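Local coordinates for protein prefoldin beta subunit 2 (Thermococcus sp., PDB 3AEI) that probably assembles into the prefoldin co-chaperone, which captures unfolded proteins through its coiled coils and hands them to the group II chaperonin, at residues L11-Q14 and Q15-L19; L23-K26 and M27-E31; V55-T58 and K59-I63; S69-V72 and Y73-I77; E78-K81 and K82-K85. All coordinates share one frame; numbering follows the deposited sequence.

Interaction 1: L11-Q14 and Q15-L19; sequences LELQ and QIRTL
Leu11 to Gln15, Glu12 to Ile16, Leu13 to Arg17 and Gln14 to Thr18 are each joined by a backbone bond one helical turn apart, because segments 11-14 and 15-19 are a single unbroken piece of helix 2-37. The tightest is Arg17 N to Leu13 O at 2.8 Å. On the solvent side Gln14 does most of the work. Its chain leaves trans to the backbone N (chi1 173°) and then bends at chi2 (-92°), which lays the amide beside Thr18 and brings OE1 to 3.0 Å from Thr18 OG1. That hydroxyl is also 3.2 Å from Gln14 O, and its one proton may go to either oxygen. The other end of the Gln14 amide turns to a water, with NE2 donating over 2.8 Å; Gln15 NE2 gives the same water a second bond of 3.0 Å. The two amide planes stand 81° apart, so they meet at the water without stacking. Gln15 NE2 also rests 3.9 Å from Leu11 CD2. On another side Glu12 CG runs alongside Ile16 CD1 at 4.0 Å, while the Glu12 carboxylate forms a salt bridge with Arg83 of helix 59-93 and Ile16 packs on Ile87. The chemistry thus splits by side: amides, a hydroxyl and a water probably restrain side-chain rotation on the outside, while aliphatic carbon and the Glu12 carboxylate serve the partner helix.

Interaction 2: L23-K26 and M27-E31; sequences LELK and MKELE
Lys28 reaches back one turn, passes along the carbonyl of Glu24 and meets its carboxylate through a water. It starts with CG beside the backbone N (chi1 -69°) and stays extended beyond, which carries the chain past that carbonyl. CB lies 3.4 Å from Glu24 O; CG comes nearest, 3.2 Å from Glu24 O; CD has begun to draw off, at 3.6 Å from Glu24 O. CE is level with the start of the other side chain, 4.5 Å from Glu24 CB. At the tip NZ donates to a water over 2.8 Å, and the water in turn donates to Glu24 OE1, also over 2.8 Å. The charged atoms Lys28 NZ and Glu24 OE1 are themselves 5.2 Å apart, so water joins the pair and no direct ion pair forms; the direct partner of Glu24 OE1 is Arg20, in a salt bridge. Beneath this bridge Lys28 N bonds to Glu24 O in the regular helical way, as do Met27 with Leu23, Glu29 with Leu25 and Leu30 with Lys26. Leu30 tucks CG against Lys26 O at 3.5 Å. Glu29 crosses Leu25 obliquely, but it has two conformers, so the detail of that touch is doubtful. The whole piece belongs to helix 2-37 of the coiled coil. Leu23, Glu24 and Leu30 lean on Glu76, Ile77 and Ser69 of helix 59-93, Glu31 forms a salt bridge with Arg70 there, and Ser51 of the second subunit packs on Lys26, Glu29 and Leu30.

Interaction 3: V55-T58 and K59-I63; sequences VEIT and KDEAI
Thr58 and Glu61 exchange hydrogen bonds in a capping box at the start of helix 59-93, just where strand 53-57 gives way to it with the short axes 98° apart. Thr58 is the N-cap: its OG1, turned between the backbone N and the carbonyl carbon (chi1 67°), accepts from Glu61 N at 3.1 Å. In return Glu61 OE1 accepts from Thr58 N at 2.9 Å, a fairly straight bond that meets the oxygen on its anti side, 35° out of the carboxylate plane. A backbone bond of 2.9 Å, Ala62 N to Thr58 O, closes the first turn. The apolar share is small: Ile57 CD1 sits 3.8 Å from Ala62 CB. Separately, Glu61 OE1 makes a close carbon-to-oxygen approach, 3.2 Å from Ile57 CB. The other carboxylate oxygen, Glu61 OE2, forms a salt bridge with Arg44 of the third subunit. With an alanine at Glu61, Thr58 N would probably lose its acceptor and that neighbouring arginine its charge partner. The chemistry implies a double duty for one carboxylate, which closes a helix end within the subunit while tying it to the third subunit, and its negative charge probably also suits the positive end of the helix dipole.

Interaction 4: S69-V72 and Y73-I77; sequences SRLV and YKREI
Segments 69-72 and 73-77 are consecutive turns of helix 59-93, joined by i to i+4 bonds such as Tyr73 N to Ser69 O (2.8 Å) and Glu76 N to Val72 O (3.1 Å). This helix is the second arm of the antiparallel coiled-coil hairpin that marks a prefoldin subunit. Tyr73 carries much of the contact. Its ring leaves beside the backbone N (chi1 -65°) and swings back over the preceding turn, with CD2 3.2 Å from Ser69 O and CE2 4.1 Å from Ser69 CB; the carbonyl oxygen meets the ring obliquely. At the far end its hydroxyl oxygen packs on the Lys26 chain of helix 2-37. The Ser69 hydroxyl is already spoken for by His65 O, one turn earlier, and a sulfate ion, probably from the crystallisation liquor, lies close to this side chain. Lys74 folds its CB in to 3.2 Å from Arg70 O, but its end then bends away at chi3, and its NZ stays 6.2 Å from the like charge of Arg70 NH2. The Arg70 guanidinium divides its salt bridges, NH1 pairing with Glu67 of its own helix while NE serves Glu31 of helix 2-37. On the next side round, Val72 and Glu76 lie alongside each other and point the same way, the aliphatic branch covering one side of the acid: Val72 CG1 is 3.7 Å from Glu76 OE2.

Interaction 5: E78-K81 and K82-K85; sequences EKLK and KREK
Lys82 curls back along the helix surface onto Lys79. Its chi1 of 139° lies off the staggered positions, and the bends that follow at chi2 (-79°) and chi3 (-77°) bring the chain round over the backbone of the previous turn. CD passes 3.2 Å from Lys79 O, and the ammonium NZ makes a weak hydrogen bond of 2.9 Å to Lys79 O; CE comes improbably close to the same oxygen, which leaves the fine placement of this exposed chain doubtful. That carbonyl has a second donor, Arg83 N, on a rather long bond of 3.3 Å, so one oxygen is shared by the main chain and a lysine tip. The same curl leaves Lys82 NZ 3.8 Å from Lys79 CB. All this takes place on helix 59-93, one arm of the coiled-coil hairpin, with helix 2-37 on the far side of Glu84. Glu84 is buried and extended, its CG beside the backbone N and 3.3 Å from Leu80 O. OE2 of its carboxylate lies 4.0 Å from Lys81 CG, the two chains running at a slant to each other, and makes a salt bridge with Arg20, while the side chain packs on Leu13, Ile16 and Arg17. With an alanine here, Arg20 would probably lose one of its two carboxylate partners, keeping Glu24, and a gap would be likely to open beside Ile16. Lys85 takes a different first torsion, CG trans to the backbone N, then bends at chi2 and chi4 to bring its NZ to a salt bridge with Glu89; its CB rests 3.4 Å from Lys81 O.

Interactions 1 and 2 follow each other along helix 2-37, and 4 and 5 along helix 59-93; the two helices run antiparallel, which sets 1 against 5 and 2 mainly against 4, with a smaller touch on 5 through Leu23 and Leu80. Ile16 CG2 meets Glu84 CG at 3.5 Å, and Leu30 CD1 meets Ser69 CB at 3.5 Å. Interaction 3 stands apart at the strand end, its centre about 34 Å from that of interaction 1, and is partly buried; the other four are surface contacts, each with side chains turned to the partner helix. Along the hairpin, salt bridges such as Glu12 with Arg83 and Glu31 with Arg70 join its arms, whereas interaction 3 sends its bridge to another subunit.

Interaction 1: L11-Q14 and Q15-L19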
# COMPACT_ATOMS: atom_id res chain seq x y z
N LEU A 11 8.76 6.68 22.66
CA LEU A 11 9.08 6.24 21.30
C LEU A 11 8.60 4.79 21.13
O LEU A 11 8.03 4.44 20.10
CB LEU A 11 10.58 6.28 21.08
CG LEU A 11 11.11 6.79 19.74
CD1 LEU A 11 12.38 6.01 19.43
CD2 LEU A 11 10.08 6.63 18.62
N GLU A 12 8.84 3.96 22.14
CA GLU A 12 8.44 2.56 22.09
C GLU A 12 6.93 2.44 22.07
O GLU A 12 6.37 1.65 21.31
CB GLU A 12 9.00 1.80 23.29
CG GLU A 12 8.81 0.31 23.17
CD GLU A 12 9.26 -0.44 24.39
OE1 GLU A 12 9.86 0.20 25.29
OE2 GLU A 12 9.02 -1.67 24.46
N LEU A 13 6.27 3.25 22.89
CA LEU A 13 4.83 3.22 22.96
C LEU A 13 4.21 3.60 21.60
O LEU A 13 3.27 2.95 21.13
CB LEU A 13 4.36 4.16 24.07
CG LEU A 13 2.87 4.34 24.21
CD1 LEU A 13 2.25 3.03 24.70
CD2 LEU A 13 2.60 5.45 25.24
N GLN A 14 4.74 4.63 20.96
CA GLN A 14 4.20 5.04 19.68
C GLN A 14 4.35 3.94 18.64
O GLN A 14 3.44 3.69 17.84
CB GLN A 14 4.91 6.30 19.15
CG GLN A 14 4.50 6.69 17.71
CD GLN A 14 5.39 6.08 16.62
OE1 GLN A 14 4.92 5.34 15.75
NE2 GLN A 14 6.68 6.40 16.65
N GLN A 15 5.47 3.23 18.66
CA GLN A 15 5.66 2.21 17.65
C GLN A 15 4.71 1.06 17.86
O GLN A 15 4.18 0.51 16.88
CB GLN A 15 7.12 1.77 17.61
CG GLN A 15 8.05 2.92 17.24
CD GLN A 15 9.50 2.50 17.13
OE1 GLN A 15 9.89 1.45 17.64
NE2 GLN A 15 10.32 3.34 16.49
N ILE A 16 4.48 0.71 19.13
CA ILE A 16 3.54 -0.37 19.46
C ILE A 16 2.12 0.05 19.09
O ILE A 16 1.37 -0.75 18.52
CB ILE A 16 3.55 -0.66 20.94
CG1 ILE A 16 4.90 -1.26 21.32
CG2 ILE A 16 2.45 -1.64 21.28
CD1 ILE A 16 5.10 -1.26 22.83
N ARG A 17 1.75 1.28 19.42
CA ARG A 17 0.42 1.77 19.11
C ARG A 17 0.17 1.74 17.61
O ARG A 17 -0.92 1.40 17.17
CB ARG A 17 0.21 3.22 19.62
CG ARG A 17 -0.10 3.34 21.10
CD ARG A 17 -0.07 4.80 21.54
NE ARG A 17 -1.04 5.60 20.81
CZ ARG A 17 -2.32 5.71 21.16
NH1 ARG A 17 -2.78 5.06 22.22
NH2 ARG A 17 -3.15 6.46 20.44
N THR A 18 1.18 2.13 16.82
CA THR A 18 1.03 2.17 15.36
C THR A 18 0.79 0.77 14.83
O THR A 18 -0.08 0.58 13.99
CB THR A 18 2.27 2.82 14.70
OG1 THR A 18 2.22 4.22 14.98
CG2 THR A 18 2.28 2.63 13.20
N LEU A 19 1.53 -0.21 15.33
CA LEU A 19 1.31 -1.60 14.87
C LEU A 19 -0.08 -2.09 15.27
O LEU A 19 -0.80 -2.71 14.49
CB LEU A 19 2.33 -2.54 15.52
CG LEU A 19 3.51 -3.12 14.73
CD1 LEU A 19 3.90 -2.24 13.60
CD2 LEU A 19 4.67 -3.33 15.71
O HOH W 1 8.93 5.60 15.18

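Interaction 2: L23-K26 and M27-E31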
# COMPACT_ATOMS: atom_id res chain seq x y z
N LEU A 23 -3.52 -3.28 12.93
CA LEU A 23 -4.21 -4.56 13.06
C LEU A 23 -5.68 -4.36 13.37
O LEU A 23 -6.54 -5.06 12.82
CB LEU A 23 -3.56 -5.40 14.17
CG LEU A 23 -2.11 -5.75 13.98
CD1 LEU A 23 -1.67 -6.55 15.21
CD2 LEU A 23 -1.92 -6.56 12.70
N GLU A 24 -6.03 -3.40 14.25
CA GLU A 24 -7.44 -3.20 14.56
C GLU A 24 -8.20 -2.75 13.30
O GLU A 24 -9.37 -3.12 13.11
CB GLU A 24 -7.61 -2.15 15.67
CG GLU A 24 -7.03 -2.60 16.96
CD GLU A 24 -7.23 -1.62 18.10
OE1 GLU A 24 -7.00 -0.41 17.87
OE2 GLU A 24 -7.61 -2.07 19.22
N LEU A 25 -7.56 -1.94 12.45
CA LEU A 25 -8.25 -1.50 11.25
C LEU A 25 -8.62 -2.69 10.35
O LEU A 25 -9.74 -2.79 9.85
CB LEU A 25 -7.38 -0.49 10.44
CG LEU A 25 -7.95 -0.15 9.04
CD1 LEU A 25 -9.30 0.57 9.13
CD2 LEU A 25 -6.93 0.69 8.33
N LYS A 26 -7.66 -3.58 10.15
CA LYS A 26 -7.90 -4.72 9.29
C LYS A 26 -8.94 -5.60 9.95
O LYS A 26 -9.82 -6.12 9.30
CB LYS A 26 -6.61 -5.50 9.07
CG LYS A 26 -5.57 -4.77 8.25
CD LYS A 26 -4.36 -5.69 8.12
CE LYS A 26 -3.19 -4.99 7.48
NZ LYS A 26 -2.48 -4.11 8.45
N MET A 27 -8.86 -5.73 11.26
CA MET A 27 -9.82 -6.58 11.94
C MET A 27 -11.26 -6.04 11.79
O MET A 27 -12.20 -6.80 11.47
CB MET A 27 -9.43 -6.76 13.42
CG MET A 27 -10.35 -7.74 14.13
SD MET A 27 -9.79 -7.89 15.83
CE MET A 27 -10.44 -6.41 16.52
N LYS A 28 -11.43 -4.72 11.94
CA LYS A 28 -12.73 -4.09 11.85
C LYS A 28 -13.26 -4.14 10.40
O LYS A 28 -14.45 -4.26 10.20
CB LYS A 28 -12.66 -2.62 12.29
CG LYS A 28 -12.42 -2.37 13.76
CD LYS A 28 -12.08 -0.88 13.93
CE LYS A 28 -11.76 -0.48 15.36
NZ LYS A 28 -11.32 0.99 15.38
N GLU A 29 -12.36 -4.03 9.42
CA GLU A 29 -12.79 -4.10 8.02
C GLU A 29 -13.36 -5.49 7.73
O GLU A 29 -14.36 -5.62 7.03
CB GLU A 29 -11.62 -3.78 7.07
CG GLU A 29 -11.19 -2.29 7.14
CD GLU A 29 -9.87 -1.99 6.43
OE1 GLU A 29 -9.66 -0.81 6.06
OE2 GLU A 29 -9.03 -2.91 6.26
N LEU A 30 -12.72 -6.53 8.26
CA LEU A 30 -13.21 -7.90 8.02
C LEU A 30 -14.53 -8.15 8.75
O LEU A 30 -15.39 -8.84 8.22
CB LEU A 30 -12.18 -8.97 8.46
CG LEU A 30 -10.88 -8.97 7.65
CD1 LEU A 30 -9.85 -9.90 8.35
CD2 LEU A 30 -11.12 -9.42 6.24
N GLU A 31 -14.71 -7.58 9.95
CA GLU A 31 -15.99 -7.71 10.67
C GLU A 31 -17.11 -7.01 9.88
O GLU A 31 -18.23 -7.52 9.77
CB GLU A 31 -15.85 -7.15 12.10
CG GLU A 31 -14.74 -7.89 12.85
CD GLU A 31 -14.42 -7.33 14.23
OE1 GLU A 31 -14.49 -6.09 14.42
OE2 GLU A 31 -14.06 -8.14 15.13
O HOH W 2 -8.66 1.05 16.21

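Interaction 3: V55-T58 and K59-I63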
# COMPACT_ATOMS: atom_id res chain seq x y z
N VAL A 55 -8.78 -14.16 -6.09
CA VAL A 55 -9.34 -15.50 -6.40
C VAL A 55 -10.73 -15.60 -5.83
O VAL A 55 -10.94 -15.27 -4.67
CB VAL A 55 -8.47 -16.61 -5.74
CG1 VAL A 55 -9.04 -17.98 -6.06
CG2 VAL A 55 -7.05 -16.49 -6.25
N GLU A 56 -11.68 -16.07 -6.63
CA GLU A 56 -13.04 -16.16 -6.15
C GLU A 56 -13.17 -17.21 -5.06
O GLU A 56 -12.61 -18.30 -5.17
CB GLU A 56 -13.96 -16.49 -7.31
CG GLU A 56 -15.43 -16.39 -6.94
CD GLU A 56 -16.35 -16.56 -8.14
OE1 GLU A 56 -15.91 -17.07 -9.18
OE2 GLU A 56 -17.53 -16.19 -8.06
N ILE A 57 -13.90 -16.85 -4.01
CA ILE A 57 -14.12 -17.77 -2.91
C ILE A 57 -15.59 -17.78 -2.56
O ILE A 57 -16.33 -16.90 -2.97
CB ILE A 57 -13.29 -17.45 -1.65
CG1 ILE A 57 -13.62 -16.07 -1.09
CG2 ILE A 57 -11.81 -17.52 -1.97
CD1 ILE A 57 -13.02 -15.86 0.27
N THR A 58 -16.01 -18.81 -1.84
CA THR A 58 -17.42 -18.89 -1.46
C THR A 58 -17.72 -18.11 -0.18
O THR A 58 -16.82 -17.69 0.54
CB THR A 58 -17.82 -20.36 -1.22
OG1 THR A 58 -17.13 -20.87 -0.06
CG2 THR A 58 -17.48 -21.23 -2.45
N LYS A 59 -19.01 -17.93 0.09
CA LYS A 59 -19.43 -17.27 1.31
C LYS A 59 -18.85 -18.00 2.53
O LYS A 59 -18.32 -17.39 3.43
CB LYS A 59 -20.97 -17.25 1.38
CG LYS A 59 -21.52 -16.81 2.71
CD LYS A 59 -23.05 -16.90 2.72
CE LYS A 59 -23.62 -16.61 4.10
NZ LYS A 59 -25.11 -16.76 4.17
N ASP A 60 -18.96 -19.33 2.57
CA ASP A 60 -18.42 -20.09 3.69
C ASP A 60 -16.90 -19.94 3.82
O ASP A 60 -16.37 -19.85 4.92
CB ASP A 60 -18.79 -21.58 3.54
CG ASP A 60 -20.25 -21.85 3.90
OD1 ASP A 60 -20.64 -23.04 3.90
OD2 ASP A 60 -21.01 -20.89 4.18
N GLU A 61 -16.19 -19.88 2.69
CA GLU A 61 -14.75 -19.72 2.77
C GLU A 61 -14.43 -18.33 3.31
O GLU A 61 -13.50 -18.17 4.09
CB GLU A 61 -14.12 -19.89 1.37
CG GLU A 61 -14.14 -21.37 0.89
CD GLU A 61 -13.73 -21.57 -0.58
OE1 GLU A 61 -13.83 -20.64 -1.39
OE2 GLU A 61 -13.32 -22.72 -0.93
N ALA A 62 -15.21 -17.35 2.88
CA ALA A 62 -14.99 -15.96 3.32
C ALA A 62 -15.23 -15.83 4.81
O ALA A 62 -14.44 -15.22 5.51
CB ALA A 62 -15.93 -15.02 2.55
N ILE A 63 -16.30 -16.43 5.30
CA ILE A 63 -16.58 -16.36 6.72
C ILE A 63 -15.44 -17.07 7.50
O ILE A 63 -14.98 -16.56 8.53
CB ILE A 63 -17.98 -17.00 7.04
CG1 ILE A 63 -19.07 -16.13 6.41
CG2 ILE A 63 -18.18 -17.09 8.56
CD1 ILE A 63 -20.45 -16.78 6.41

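Interaction 4: S69-V72 and Y73-I77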
# COMPACT_ATOMS: atom_id res chain seq x y z
N SER A 69 -8.87 -14.92 10.84
CA SER A 69 -8.07 -13.70 10.85
C SER A 69 -8.37 -12.89 12.10
O SER A 69 -7.46 -12.32 12.70
CB SER A 69 -8.38 -12.86 9.58
OG SER A 69 -7.85 -13.49 8.42
N ARG A 70 -9.64 -12.84 12.50
CA ARG A 70 -9.98 -12.09 13.70
C ARG A 70 -9.28 -12.67 14.91
O ARG A 70 -8.83 -11.96 15.80
CB ARG A 70 -11.49 -12.06 13.93
CG ARG A 70 -12.21 -10.99 13.11
CD ARG A 70 -13.72 -11.09 13.27
NE ARG A 70 -14.12 -11.16 14.67
CZ ARG A 70 -15.34 -11.46 15.08
NH1 ARG A 70 -16.30 -11.71 14.19
NH2 ARG A 70 -15.62 -11.51 16.38
N LEU A 71 -9.17 -14.00 14.96
CA LEU A 71 -8.50 -14.64 16.08
C LEU A 71 -7.03 -14.26 16.15
O LEU A 71 -6.51 -13.93 17.22
CB LEU A 71 -8.65 -16.15 15.95
CG LEU A 71 -8.33 -17.03 17.14
CD1 LEU A 71 -8.93 -16.45 18.42
CD2 LEU A 71 -8.87 -18.41 16.84
N VAL A 72 -6.37 -14.28 15.00
CA VAL A 72 -4.97 -13.93 14.93
C VAL A 72 -4.85 -12.45 15.30
O VAL A 72 -4.00 -12.07 16.09
CB VAL A 72 -4.41 -14.16 13.49
CG1 VAL A 72 -3.04 -13.52 13.31
CG2 VAL A 72 -4.31 -15.66 13.21
N TYR A 73 -5.71 -11.60 14.75
CA TYR A 73 -5.57 -10.18 15.09
C TYR A 73 -5.91 -9.89 16.55
O TYR A 73 -5.19 -9.15 17.22
CB TYR A 73 -6.42 -9.29 14.17
CG TYR A 73 -6.02 -9.28 12.71
CD1 TYR A 73 -4.69 -9.13 12.34
CD2 TYR A 73 -6.98 -9.33 11.70
CE1 TYR A 73 -4.32 -9.02 11.01
CE2 TYR A 73 -6.62 -9.23 10.36
CZ TYR A 73 -5.29 -9.07 10.02
OH TYR A 73 -4.92 -8.91 8.71
N LYS A 74 -6.99 -10.47 17.06
CA LYS A 74 -7.36 -10.23 18.46
C LYS A 74 -6.21 -10.57 19.39
O LYS A 74 -5.91 -9.83 20.32
CB LYS A 74 -8.59 -11.04 18.86
CG LYS A 74 -9.90 -10.34 18.61
CD LYS A 74 -11.06 -11.11 19.22
CE LYS A 74 -10.78 -11.44 20.67
NZ LYS A 74 -11.98 -11.96 21.39
N ARG A 75 -5.56 -11.71 19.14
CA ARG A 75 -4.44 -12.16 19.95
C ARG A 75 -3.25 -11.20 19.86
O ARG A 75 -2.66 -10.83 20.88
CB ARG A 75 -4.01 -13.56 19.49
CG ARG A 75 -2.88 -14.17 20.30
CD ARG A 75 -2.64 -15.61 19.86
NE ARG A 75 -3.85 -16.42 19.94
CZ ARG A 75 -4.50 -16.69 21.07
NH1 ARG A 75 -5.59 -17.43 21.04
NH2 ARG A 75 -4.04 -16.23 22.22
N GLU A 76 -2.91 -10.79 18.65
CA GLU A 76 -1.79 -9.88 18.46
C GLU A 76 -2.09 -8.53 19.11
O GLU A 76 -1.21 -7.94 19.76
CB GLU A 76 -1.48 -9.73 16.97
CG GLU A 76 -0.91 -11.00 16.38
CD GLU A 76 -0.80 -11.00 14.87
OE1 GLU A 76 -1.53 -10.24 14.20
OE2 GLU A 76 0.02 -11.80 14.35
N ILE A 77 -3.33 -8.07 18.98
CA ILE A 77 -3.77 -6.80 19.55
C ILE A 77 -3.74 -6.88 21.08
O ILE A 77 -3.30 -5.94 21.75
CB ILE A 77 -5.19 -6.43 19.06
CG1 ILE A 77 -5.13 -6.06 17.56
CG2 ILE A 77 -5.79 -5.33 19.96
CD1 ILE A 77 -6.48 -6.10 16.82

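Interaction 5: E78-K81 and K82-K85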
# COMPACT_ATOMS: atom_id res chain seq x y z
N GLU A 78 -4.22 -7.99 21.64
CA GLU A 78 -4.21 -8.12 23.10
C GLU A 78 -2.78 -8.08 23.64
O GLU A 78 -2.51 -7.45 24.67
CB GLU A 78 -4.88 -9.43 23.55
CG GLU A 78 -6.40 -9.34 23.61
CD GLU A 78 -7.07 -10.70 23.82
OE1 GLU A 78 -8.32 -10.75 23.81
OE2 GLU A 78 -6.35 -11.71 24.00
N LYS A 79 -1.86 -8.73 22.94
CA LYS A 79 -0.48 -8.74 23.38
C LYS A 79 0.14 -7.36 23.28
O LYS A 79 0.90 -6.96 24.16
CB LYS A 79 0.34 -9.72 22.56
CG LYS A 79 0.03 -11.18 22.95
CD LYS A 79 0.89 -12.17 22.18
CE LYS A 79 0.45 -13.61 22.44
NZ LYS A 79 1.18 -14.56 21.57
N LEU A 80 -0.19 -6.63 22.23
CA LEU A 80 0.39 -5.29 22.09
C LEU A 80 -0.22 -4.33 23.11
O LEU A 80 0.49 -3.49 23.67
CB LEU A 80 0.19 -4.76 20.66
CG LEU A 80 0.94 -5.47 19.53
CD1 LEU A 80 0.37 -5.06 18.21
CD2 LEU A 80 2.42 -5.20 19.60
N LYS A 81 -1.52 -4.45 23.37
CA LYS A 81 -2.17 -3.58 24.34
C LYS A 81 -1.61 -3.83 25.75
O LYS A 81 -1.49 -2.92 26.56
CB LYS A 81 -3.71 -3.74 24.30
CG LYS A 81 -4.35 -3.07 23.05
CD LYS A 81 -5.89 -3.11 22.98
CE LYS A 81 -6.53 -2.05 23.86
NZ LYS A 81 -8.00 -1.92 23.61
N LYS A 82 -1.21 -5.06 26.03
CA LYS A 82 -0.66 -5.32 27.35
C LYS A 82 0.73 -4.66 27.45
O LYS A 82 1.09 -4.14 28.52
CB LYS A 82 -0.66 -6.83 27.62
CG LYS A 82 0.56 -7.37 28.29
CD LYS A 82 1.65 -7.53 27.27
CE LYS A 82 1.47 -8.74 26.38
NZ LYS A 82 2.63 -8.87 25.45
N ARG A 83 1.50 -4.63 26.36
CA ARG A 83 2.82 -3.96 26.36
C ARG A 83 2.59 -2.45 26.49
O ARG A 83 3.35 -1.76 27.19
CB ARG A 83 3.62 -4.24 25.07
CG ARG A 83 4.37 -5.59 25.00
CD ARG A 83 5.17 -5.78 23.66
NE ARG A 83 6.30 -4.85 23.53
CZ ARG A 83 6.92 -4.57 22.38
NH1 ARG A 83 6.55 -5.15 21.25
NH2 ARG A 83 7.92 -3.69 22.37
N GLU A 84 1.54 -1.92 25.85
CA GLU A 84 1.25 -0.47 25.95
C GLU A 84 0.90 -0.14 27.40
O GLU A 84 1.22 0.92 27.90
CB GLU A 84 0.05 -0.07 25.09
CG GLU A 84 0.23 -0.24 23.61
CD GLU A 84 -1.05 0.06 22.84
OE1 GLU A 84 -1.78 1.02 23.21
OE2 GLU A 84 -1.34 -0.66 21.84
N LYS A 85 0.19 -1.07 28.03
CA LYS A 85 -0.25 -0.93 29.41
C LYS A 85 0.95 -0.77 30.33
O LYS A 85 1.02 0.17 31.14
CB LYS A 85 -1.06 -2.17 29.80
CG LYS A 85 -1.53 -2.24 31.25
CD LYS A 85 -2.64 -1.25 31.55
CE LYS A 85 -3.53 -1.74 32.69
NZ LYS A 85 -2.77 -2.10 33.93